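Local coordinates for hypothetical protein, IPT/TIG domain protein (Bacteroides ovatus, PDB 4HW6) that is of unknown function but, as a two-domain protein with an IPT/TIG domain and a six-bladed beta-propeller, may bind carbohydrate as an auxiliary nutrient-binding protein, at residues I141-F146 / C184-F189; Q339-K344 / T405-D410. All blocks are in the same frame, centred on the assembly; numbering follows the deposited sequence.

Interaction 1 of 2, residues I141-F146 / C184-F189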
# COMPACT_ATOMS: atom_id res chain seq x y z
N ILE A 141 -13.29 -3.84 5.82
CA ILE A 141 -12.16 -4.02 4.92
C ILE A 141 -11.06 -4.77 5.71
O ILE A 141 -10.13 -4.17 6.25
CB ILE A 141 -11.65 -2.67 4.37
CG1 ILE A 141 -12.81 -1.79 3.86
CG2 ILE A 141 -10.68 -2.92 3.22
CD1 ILE A 141 -12.42 -0.31 3.71
N TRP A 142 -11.18 -6.09 5.79
CA TRP A 142 -10.52 -6.85 6.82
C TRP A 142 -9.09 -7.26 6.44
O TRP A 142 -8.16 -7.06 7.22
CB TRP A 142 -11.39 -8.08 7.19
CG TRP A 142 -10.77 -8.97 8.21
CD1 TRP A 142 -10.35 -10.25 8.00
CD2 TRP A 142 -10.49 -8.66 9.57
NE1 TRP A 142 -9.81 -10.75 9.16
CE2 TRP A 142 -9.87 -9.80 10.14
CE3 TRP A 142 -10.71 -7.54 10.37
CZ2 TRP A 142 -9.48 -9.85 11.47
CZ3 TRP A 142 -10.31 -7.59 11.70
CH2 TRP A 142 -9.69 -8.72 12.23
N ARG A 143 -8.92 -7.88 5.28
CA ARG A 143 -7.60 -8.24 4.75
C ARG A 143 -7.62 -8.06 3.24
O ARG A 143 -8.53 -8.57 2.56
CB ARG A 143 -7.24 -9.69 5.03
CG ARG A 143 -7.15 -10.08 6.50
CD ARG A 143 -5.94 -9.48 7.18
NE ARG A 143 -5.86 -9.89 8.59
CZ ARG A 143 -6.25 -9.18 9.65
NH1 ARG A 143 -6.81 -7.99 9.53
NH2 ARG A 143 -6.06 -9.67 10.87
N MSE A 144 -6.61 -7.36 2.71
CA MSE A 144 -6.47 -7.08 1.27
C MSE A 144 -5.39 -7.90 0.61
O MSE A 144 -4.38 -8.27 1.25
CB MSE A 144 -6.02 -5.63 1.05
CG MSE A 144 -6.98 -4.61 1.36
SE MSE A 144 -6.05 -2.87 1.19
CE MSE A 144 -7.69 -1.86 1.33
N MSE A 145 -5.57 -8.15 -0.68
CA MSE A 145 -4.53 -8.80 -1.49
C MSE A 145 -4.72 -8.49 -2.98
O MSE A 145 -5.81 -8.65 -3.53
CB MSE A 145 -4.64 -10.30 -1.23
CG MSE A 145 -3.75 -11.17 -2.00
SE MSE A 145 -1.98 -11.31 -1.27
CE MSE A 145 -2.23 -10.76 0.56
N PHE A 146 -3.64 -8.05 -3.64
CA PHE A 146 -3.64 -7.97 -5.09
C PHE A 146 -3.53 -9.39 -5.67
O PHE A 146 -2.80 -10.24 -5.15
CB PHE A 146 -2.45 -7.12 -5.59
CG PHE A 146 -2.71 -5.64 -5.63
CD1 PHE A 146 -3.48 -5.10 -6.64
CD2 PHE A 146 -2.14 -4.79 -4.70
CE1 PHE A 146 -3.72 -3.74 -6.71
CE2 PHE A 146 -2.37 -3.42 -4.78
CZ PHE A 146 -3.16 -2.91 -5.77
N CYS A 184 -15.23 -14.84 6.18
CA CYS A 184 -13.99 -14.86 5.39
C CYS A 184 -12.90 -14.15 6.17
O CYS A 184 -12.92 -12.92 6.31
CB CYS A 184 -14.18 -14.17 4.04
SG CYS A 184 -15.33 -14.98 2.92
N ALA A 185 -11.94 -14.93 6.67
CA ALA A 185 -10.92 -14.41 7.60
C ALA A 185 -9.62 -13.94 6.95
O ALA A 185 -8.89 -13.15 7.54
CB ALA A 185 -10.61 -15.46 8.67
N ASP A 186 -9.29 -14.48 5.78
CA ASP A 186 -8.06 -14.12 5.09
C ASP A 186 -8.16 -14.54 3.61
O ASP A 186 -9.00 -15.37 3.24
CB ASP A 186 -6.83 -14.75 5.78
CG ASP A 186 -5.49 -14.05 5.41
OD1 ASP A 186 -5.51 -12.95 4.78
OD2 ASP A 186 -4.40 -14.58 5.80
N VAL A 187 -7.30 -13.96 2.79
CA VAL A 187 -7.25 -14.24 1.35
C VAL A 187 -5.80 -14.23 0.93
O VAL A 187 -5.00 -13.43 1.43
CB VAL A 187 -8.10 -13.25 0.51
CG1 VAL A 187 -7.69 -11.79 0.77
CG2 VAL A 187 -8.04 -13.60 -0.97
N ASN A 188 -5.44 -15.15 0.06
CA ASN A 188 -4.11 -15.18 -0.53
C ASN A 188 -4.21 -15.88 -1.88
O ASN A 188 -5.32 -16.19 -2.32
CB ASN A 188 -3.12 -15.91 0.41
CG ASN A 188 -1.70 -15.40 0.27
OD1 ASN A 188 -1.23 -15.06 -0.84
ND2 ASN A 188 -1.00 -15.34 1.40
N PHE A 189 -3.09 -16.08 -2.55
CA PHE A 189 -3.05 -16.79 -3.82
C PHE A 189 -1.97 -17.86 -3.80
O PHE A 189 -0.87 -17.67 -3.25
CB PHE A 189 -2.79 -15.81 -4.96
CG PHE A 189 -3.94 -14.86 -5.20
CD1 PHE A 189 -4.09 -13.73 -4.43
CD2 PHE A 189 -4.85 -15.10 -6.20
CE1 PHE A 189 -5.18 -12.90 -4.63
CE2 PHE A 189 -5.92 -14.26 -6.40
CZ PHE A 189 -6.08 -13.15 -5.62
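Strands 143-146 and 184-189 run side by side in the same direction, their axes 6.6 Å apart at closest approach and 15° from parallel. They are edge strands of two successive antiparallel sheets, and side chains meet in the gap between them. At the start, CG of W142 is anti to the backbone N (chi1 177°), which brings the indole edge to the second strand. W142 NE1 reaches A185 O at 3.0 Å in a weak, bent hydrogen bond, with the oxygen near the ring plane. R143 bends at chi2 and folds back over the indole. Its NH1 lies 3.6 Å above the centre of one ring face and also donates to W142 O at 2.8 Å. A further bond from NH1 to N338 helps fix the guanidinium. The aliphatic part of R143 passes D186, with CB 3.7 Å from OD1, but the charged groups are not in contact. D186 OD2 instead accepts from C233 N and T232 OG1. Further along, M145, a selenomethionine, makes the apolar centre. Its CB meets V187 CG1 at 3.9 Å. Its CG touches the edge of the F189 ring, 3.5 Å from CE1, and the two side chains run past each other in opposite directions. The bend at chi2 (82°) carries SE back to N188 OD1. That oxygen also takes F189 N at 2.7 Å, in the carbonyl plane and on a lone pair, which holds the amide in place. W142 and R143 both face V158 in a classic beta bulge. Parallel innermost strands of consecutive antiparallel blades, packed around a central axis, are the mark of the beta-propeller, here the six-bladed domain.

Interaction 2 of 2, residues Q339-K344 / T405-D410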
# COMPACT_ATOMS: atom_id res chain seq x y z
N GLN A 339 -3.17 -6.31 9.59
CA GLN A 339 -2.44 -6.76 8.42
C GLN A 339 -1.12 -6.03 8.28
O GLN A 339 -0.99 -4.86 8.68
CB GLN A 339 -3.27 -6.58 7.15
CG GLN A 339 -2.63 -7.21 5.94
CD GLN A 339 -3.55 -7.29 4.73
OE1 GLN A 339 -4.52 -6.53 4.62
NE2 GLN A 339 -3.24 -8.21 3.80
N GLY A 340 -0.11 -6.74 7.82
CA GLY A 340 1.12 -6.14 7.37
C GLY A 340 1.63 -6.65 6.05
O GLY A 340 1.30 -7.75 5.64
N ILE A 341 2.48 -5.85 5.41
CA ILE A 341 3.07 -6.20 4.13
C ILE A 341 4.52 -5.76 4.07
O ILE A 341 4.93 -4.81 4.72
CB ILE A 341 2.33 -5.54 2.95
CG1 ILE A 341 2.26 -4.00 3.15
CG2 ILE A 341 0.94 -6.15 2.81
CD1 ILE A 341 1.80 -3.27 1.91
N PHE A 342 5.30 -6.46 3.25
CA PHE A 342 6.67 -6.09 2.99
C PHE A 342 6.79 -5.15 1.81
O PHE A 342 6.20 -5.39 0.75
CB PHE A 342 7.48 -7.35 2.75
CG PHE A 342 7.68 -8.18 4.00
CD1 PHE A 342 8.68 -7.86 4.90
CD2 PHE A 342 6.88 -9.27 4.27
CE1 PHE A 342 8.88 -8.61 6.06
CE2 PHE A 342 7.06 -10.01 5.42
CZ PHE A 342 8.08 -9.70 6.31
N VAL A 343 7.56 -4.08 1.98
CA VAL A 343 7.74 -3.09 0.94
C VAL A 343 9.23 -2.79 0.80
O VAL A 343 9.92 -2.50 1.79
CB VAL A 343 6.94 -1.81 1.26
CG1 VAL A 343 7.18 -0.75 0.21
CG2 VAL A 343 5.45 -2.12 1.37
N LYS A 344 9.73 -2.86 -0.43
CA LYS A 344 11.15 -2.62 -0.70
C LYS A 344 11.57 -1.21 -0.30
O LYS A 344 10.86 -0.23 -0.60
CB LYS A 344 11.47 -2.88 -2.18
CG LYS A 344 12.89 -3.35 -2.44
CD LYS A 344 12.99 -4.05 -3.79
CE LYS A 344 14.04 -5.15 -3.80
NZ LYS A 344 14.24 -5.71 -5.16
N THR A 405 -7.00 -1.34 9.31
CA THR A 405 -6.90 -2.77 9.51
C THR A 405 -6.15 -3.52 8.42
O THR A 405 -5.29 -4.34 8.71
CB THR A 405 -8.32 -3.36 9.67
OG1 THR A 405 -8.97 -2.70 10.77
CG2 THR A 405 -8.29 -4.85 9.93
N SER A 406 -6.47 -3.23 7.18
CA SER A 406 -5.89 -3.88 6.04
C SER A 406 -4.98 -2.93 5.28
O SER A 406 -5.12 -1.68 5.36
CB SER A 406 -7.03 -4.43 5.16
OG SER A 406 -7.88 -3.39 4.72
N ILE A 407 -4.03 -3.49 4.55
CA ILE A 407 -3.04 -2.72 3.85
C ILE A 407 -2.57 -3.46 2.59
O ILE A 407 -2.41 -4.68 2.57
CB ILE A 407 -1.86 -2.32 4.78
CG1 ILE A 407 -0.87 -1.38 4.08
CG2 ILE A 407 -1.16 -3.58 5.35
CD1 ILE A 407 0.15 -0.75 5.02
N ALA A 408 -2.34 -2.69 1.54
CA ALA A 408 -1.73 -3.19 0.31
C ALA A 408 -0.83 -2.11 -0.29
O ALA A 408 -1.05 -0.91 -0.06
CB ALA A 408 -2.80 -3.61 -0.69
N TYR A 409 0.24 -2.53 -0.97
CA TYR A 409 1.11 -1.58 -1.64
C TYR A 409 1.04 -1.82 -3.13
O TYR A 409 1.33 -2.92 -3.61
CB TYR A 409 2.57 -1.69 -1.14
CG TYR A 409 3.41 -0.61 -1.76
CD1 TYR A 409 3.31 0.71 -1.34
CD2 TYR A 409 4.27 -0.89 -2.81
CE1 TYR A 409 4.06 1.71 -1.94
CE2 TYR A 409 5.04 0.11 -3.39
CZ TYR A 409 4.92 1.42 -2.95
OH TYR A 409 5.67 2.41 -3.58
N ASP A 410 0.68 -0.77 -3.85
CA ASP A 410 0.52 -0.79 -5.29
C ASP A 410 1.85 -0.36 -5.88
O ASP A 410 2.18 0.83 -5.87
CB ASP A 410 -0.59 0.17 -5.66
CG ASP A 410 -0.95 0.16 -7.13
OD1 ASP A 410 -0.10 -0.17 -7.99
OD2 ASP A 410 -2.11 0.55 -7.42
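Q339 lies across the backbone of S406 and I407, its chain extended beyond CG, itself anti to the backbone N (chi1 -172°). Its OE1 accepts from I407 N at 3.1 Å. The bond is fairly straight at the hydrogen (162°), but the donor sits above the amide plane. The backbone of the same residue makes a second bond, Q339 N to T405 O at 3.0 Å, nearly along the C=O axis. NE2 turns to strand 143-146, where M144 is its partner. Past this polar end the contact is apolar. I341 holds CG1 in the crowded position between N and the carbonyl carbon (chi1 55°). Its CD1 reaches Y409 CB at 3.5 Å and I407 CG1 at 3.9 Å. V343 then stands over the Y409 ring: CG1 is 4.1 Å from the centroid, almost on the ring normal, a CH-pi contact. The ring also meets F416 edge-to-face. The strands run nearly parallel, yet two hydrogen bonds at one end do not make a continuous sheet. The chemistry implies a polar grip at the 339 and 405 end, where the glutamine amide oxygen takes the place of a backbone carbonyl, and dispersion forces along the rest.

In the fold
Both interactions join edge strands of neighbouring propeller blades, and both are largely buried. Interaction 2 is nearer the centre of the chain, about 5 Å from it against about 14 Å for interaction 1, measured between centres. Their own centres are about 11 Å apart. No strand is common to the two, but they touch directly: M144 O meets Q339 NE2 and I141 O meets S406 OG, each at 2.8 Å and each probably a hydrogen bond. R143 also packs on T405. Interaction 1 has one weak side-chain-to-carbonyl bond between its segments and a selenomethionine at its apolar centre. Interaction 2 has one backbone bond and one amide-to-backbone bond, both firmer, and a branched aliphatic and aromatic core.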